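Local coordinates for CBIX (Paracoccus pantotrophus, PDB 4CCS), which probably inserts ferrous iron into sirohydrochlorin as a class II chelatase, the terminal step of siroheme biosynthesis in denitrifying bacteria, at residues A[16-20]-A[41-46]; A[175-181]-A[204-210]. All blocks are in the same frame, centred on the assembly; numbering follows the deposited sequence.

Contact 1. Residues A[16-20]-A[41-46]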
# COMPACT_ATOMS: atom_id res chain seq x y z
N PRO A 16 11.37 15.10 -5.98
CA PRO A 16 11.38 13.65 -6.19
C PRO A 16 12.54 12.91 -5.51
O PRO A 16 12.47 11.69 -5.39
CB PRO A 16 11.44 13.49 -7.72
CG PRO A 16 11.91 14.78 -8.24
CD PRO A 16 11.65 15.85 -7.23
N ALA A 17 13.61 13.62 -5.10
CA ALA A 17 14.79 12.97 -4.51
C ALA A 17 14.48 12.16 -3.21
O ALA A 17 14.87 10.99 -3.17
CB ALA A 17 15.93 13.97 -4.29
N PRO A 18 13.74 12.72 -2.21
CA PRO A 18 13.45 11.89 -1.02
C PRO A 18 12.49 10.73 -1.35
O PRO A 18 12.59 9.66 -0.76
CB PRO A 18 12.88 12.87 0.00
CG PRO A 18 12.50 14.09 -0.76
CD PRO A 18 13.42 14.14 -1.95
N GLN A 19 11.63 10.91 -2.37
CA GLN A 19 10.70 9.86 -2.80
C GLN A 19 11.49 8.70 -3.43
O GLN A 19 11.21 7.54 -3.14
CB GLN A 19 9.68 10.41 -3.81
CG GLN A 19 8.65 11.35 -3.16
CD GLN A 19 7.69 11.91 -4.17
OE1 GLN A 19 6.96 11.18 -4.84
NE2 GLN A 19 7.61 13.23 -4.28
N GLN A 20 12.51 9.03 -4.23
CA GLN A 20 13.40 8.04 -4.86
C GLN A 20 14.22 7.29 -3.81
O GLN A 20 14.30 6.06 -3.89
CB GLN A 20 14.31 8.71 -5.91
CG GLN A 20 15.29 7.76 -6.63
CD GLN A 20 14.61 6.70 -7.48
OE1 GLN A 20 13.49 6.86 -7.96
NE2 GLN A 20 15.33 5.63 -7.80
N GLY A 41 14.77 0.12 -6.94
CA GLY A 41 13.54 0.88 -6.70
C GLY A 41 13.46 2.16 -7.53
O GLY A 41 14.50 2.73 -7.90
N ALA A 42 12.23 2.59 -7.83
CA ALA A 42 11.99 3.82 -8.60
C ALA A 42 10.67 4.47 -8.25
O ALA A 42 9.68 3.78 -7.95
CB ALA A 42 12.01 3.51 -10.10
N THR A 43 10.64 5.80 -8.30
CA THR A 43 9.42 6.57 -8.14
C THR A 43 9.12 7.21 -9.47
O THR A 43 10.03 7.75 -10.11
CB THR A 43 9.48 7.61 -7.01
OG1 THR A 43 8.24 8.34 -7.07
CG2 THR A 43 10.66 8.59 -7.15
N LEU A 44 7.85 7.17 -9.89
CA LEU A 44 7.42 7.79 -11.14
C LEU A 44 7.52 9.33 -11.08
O LEU A 44 7.36 9.98 -12.11
CB LEU A 44 6.03 7.30 -11.58
CG LEU A 44 5.94 5.79 -11.90
CD1 LEU A 44 4.52 5.38 -12.23
CD2 LEU A 44 6.90 5.38 -13.04
N ALA A 45 7.83 9.91 -9.88
CA ALA A 45 8.03 11.37 -9.76
C ALA A 45 9.41 11.76 -10.33
O ALA A 45 9.67 12.93 -10.60
CB ALA A 45 7.93 11.81 -8.29
N MET A 46 10.31 10.76 -10.49
CA MET A 46 11.66 10.98 -10.98
C MET A 46 11.69 10.83 -12.50
O MET A 46 11.24 9.79 -13.00
CB MET A 46 12.64 10.00 -10.28
CG MET A 46 14.11 10.31 -10.49
SD MET A 46 14.61 11.93 -9.85
CE MET A 46 14.90 11.56 -8.13
O HOH W 1 6.89 8.42 -4.73
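Start at Pro-16, on helix 16-30: its ring lies against the turn at the end of strand 38-43, with CB 3.4 Å from the O of Ala-45 and 3.9 Å from Ala-45 CB. The CE of Met-46 reaches back to the helix, 3.9 Å from the N of Ala-17 and 3.7 Å from CB of Gln-20. Gln-19 OE1, which is hydrogen-bonded to Gln-12, also takes a hydrogen bond from a water that in turn accepts one from Thr-43 OG1. That OG1 accepts from Ala-45 N at 3.2 Å, an ST turn inside the type I turn from Thr-43 to Met-46. Gln-20 then runs along the strand edge: its OE1 accepts from Thr-43 N at 3.1 Å, while its NE2 is hydrogen-bonded to Glu-24 and makes a weak hydrogen bond to Gly-41 O at 3.0 Å. The outer edge of strand 38-43, where no further strand of this chain pairs, is thus partly satisfied by the helix of its own beta-alpha-beta unit, while Ala-42 pairs on its other edge with strand 4-9.

Contact 2. Residues A[175-181]-A[204-210]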
# COMPACT_ATOMS: atom_id res chain seq x y z
N ALA A 175 -10.48 1.70 19.68
CA ALA A 175 -10.55 1.65 18.23
C ALA A 175 -9.16 1.82 17.66
O ALA A 175 -8.32 2.50 18.25
CB ALA A 175 -11.47 2.76 17.71
N ILE A 176 -8.89 1.15 16.53
CA ILE A 176 -7.60 1.21 15.86
C ILE A 176 -7.85 1.54 14.40
O ILE A 176 -8.65 0.86 13.74
CB ILE A 176 -6.79 -0.13 15.98
CG1 ILE A 176 -6.41 -0.46 17.44
CG2 ILE A 176 -5.55 -0.12 15.09
CD1 ILE A 176 -6.04 -1.92 17.68
N CYS A 177 -7.14 2.55 13.90
CA CYS A 177 -7.16 2.92 12.49
C CYS A 177 -5.83 2.51 11.82
O CYS A 177 -4.75 2.94 12.24
CB CYS A 177 -7.43 4.42 12.32
SG CYS A 177 -7.38 4.96 10.59
N LEU A 178 -5.93 1.69 10.78
CA LEU A 178 -4.80 1.26 9.97
C LEU A 178 -4.87 1.97 8.60
O LEU A 178 -5.83 1.74 7.85
CB LEU A 178 -4.81 -0.27 9.77
CG LEU A 178 -3.70 -0.83 8.86
CD1 LEU A 178 -2.27 -0.50 9.41
CD2 LEU A 178 -3.88 -2.32 8.67
N PRO A 179 -3.86 2.81 8.25
CA PRO A 179 -3.85 3.48 6.94
C PRO A 179 -3.37 2.49 5.88
O PRO A 179 -2.24 1.99 5.94
CB PRO A 179 -2.84 4.63 7.11
CG PRO A 179 -2.78 4.86 8.59
CD PRO A 179 -2.92 3.47 9.18
N LEU A 180 -4.26 2.18 4.93
CA LEU A 180 -3.96 1.24 3.87
C LEU A 180 -3.30 1.98 2.71
O LEU A 180 -3.94 2.26 1.70
CB LEU A 180 -5.25 0.48 3.50
CG LEU A 180 -5.06 -0.81 2.72
CD1 LEU A 180 -4.59 -1.93 3.64
CD2 LEU A 180 -6.38 -1.20 2.03
N PHE A 181 -2.01 2.36 2.91
CA PHE A 181 -1.18 3.09 1.95
C PHE A 181 0.14 2.33 1.74
O PHE A 181 0.74 1.87 2.71
CB PHE A 181 -0.90 4.52 2.46
CG PHE A 181 -2.10 5.45 2.44
CD1 PHE A 181 -3.06 5.40 3.45
CD2 PHE A 181 -2.29 6.34 1.38
CE1 PHE A 181 -4.19 6.22 3.41
CE2 PHE A 181 -3.40 7.19 1.36
CZ PHE A 181 -4.34 7.13 2.37
N LEU A 204 -6.37 4.67 18.39
CA LEU A 204 -4.98 4.58 17.99
C LEU A 204 -4.86 4.63 16.48
O LEU A 204 -5.61 3.94 15.79
CB LEU A 204 -4.40 3.26 18.53
CG LEU A 204 -2.93 2.97 18.23
CD1 LEU A 204 -2.01 3.97 18.93
CD2 LEU A 204 -2.58 1.56 18.69
N VAL A 205 -3.94 5.44 15.97
CA VAL A 205 -3.73 5.55 14.53
C VAL A 205 -2.36 4.98 14.24
O VAL A 205 -1.36 5.52 14.72
CB VAL A 205 -3.87 7.01 14.00
CG1 VAL A 205 -3.81 7.02 12.46
CG2 VAL A 205 -5.18 7.64 14.49
N LEU A 206 -2.31 3.90 13.47
CA LEU A 206 -1.06 3.21 13.17
C LEU A 206 -0.30 3.85 12.01
O LEU A 206 -0.91 4.58 11.22
CB LEU A 206 -1.34 1.72 12.86
CG LEU A 206 -2.06 0.89 13.95
CD1 LEU A 206 -2.21 -0.57 13.50
CD2 LEU A 206 -1.27 0.93 15.28
N PRO A 207 1.02 3.54 11.85
CA PRO A 207 1.77 3.98 10.67
C PRO A 207 1.15 3.27 9.43
O PRO A 207 0.49 2.23 9.61
CB PRO A 207 3.19 3.43 10.94
CG PRO A 207 3.30 3.35 12.40
CD PRO A 207 1.93 2.98 12.88
N PRO A 208 1.33 3.83 8.18
CA PRO A 208 0.79 3.19 6.97
C PRO A 208 1.38 1.79 6.80
O PRO A 208 2.53 1.54 7.20
CB PRO A 208 1.19 4.15 5.84
CG PRO A 208 2.40 4.84 6.36
CD PRO A 208 2.17 5.00 7.84
N VAL A 209 0.55 0.85 6.30
CA VAL A 209 0.91 -0.57 6.14
C VAL A 209 2.20 -0.77 5.31
O VAL A 209 2.97 -1.67 5.63
CB VAL A 209 -0.29 -1.42 5.61
CG1 VAL A 209 -0.66 -1.07 4.16
CG2 VAL A 209 -0.03 -2.92 5.78
N GLY A 210 2.46 0.08 4.28
CA GLY A 210 3.66 -0.02 3.42
C GLY A 210 5.00 0.08 4.18
O GLY A 210 6.03 -0.34 3.65
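Ile-176 and Leu-204 form one parallel bridge, Cys-177 and Val-205 the next, held by backbone hydrogen bonds from Leu-204 N to Ala-175 O (2.9 Å), Cys-177 N to Leu-204 O (2.8 Å) and Leu-206 N to Cys-177 O (2.9 Å). Side chains alternate between the two faces. Ile-176, in the mt rotamer, brings CG2 to 3.7 Å from CD1 of Leu-206, which is also mt; Leu-178, in tp, sends its CD1 to 4.1 Å from the same Leu-206 CD1 and packs on helix 98-113. On the face of Cys-177, the t rotamer of Val-205 sets CG1 4.5 Å from Cys-177 CB, and Leu-196 of helix 192-199 touches Val-205. This is the edge of a parallel four-stranded sheet with strand order 2-1-3-4, in the C-terminal of two similar alpha/beta halves, as in class II chelatases. Past Leu-206 the pairing skips a residue, so Pro-179 faces Pro-208 and its O accepts from Val-209 N at 3.0 Å. Val-209, at chi1 p, places CG1 4.1 Å from CD1 of Leu-180, the centre of an inverse gamma turn. The m rotamer of Phe-181 carries its ring away to meet His-187 edge-to-face, while Phe-181 O accepts from Gly-210 N at 2.9 Å.

The two contacts sit in different halves of the chain, centres 23 Å apart and nearest atoms about 12 Å apart. Both involve an outermost strand of a four-stranded parallel sheet ordered 2-1-3-4, but at opposite ends of that order: contact 1 uses strand 38-43, second in its sheet by sequence, and contact 2 uses 204-205, fourth in its own. Contact 1, partly buried, joins helix to strand; its polar links run from glutamine side chains, one through water, to strand backbone and Thr-43, beside apolar Pro-16, Ala-45 and Met-46. Contact 2 lies deeper, joins strand to strand, and relies on backbone hydrogen bonds with aliphatic and proline side chains. It buries more surface, 587 against 393 Å².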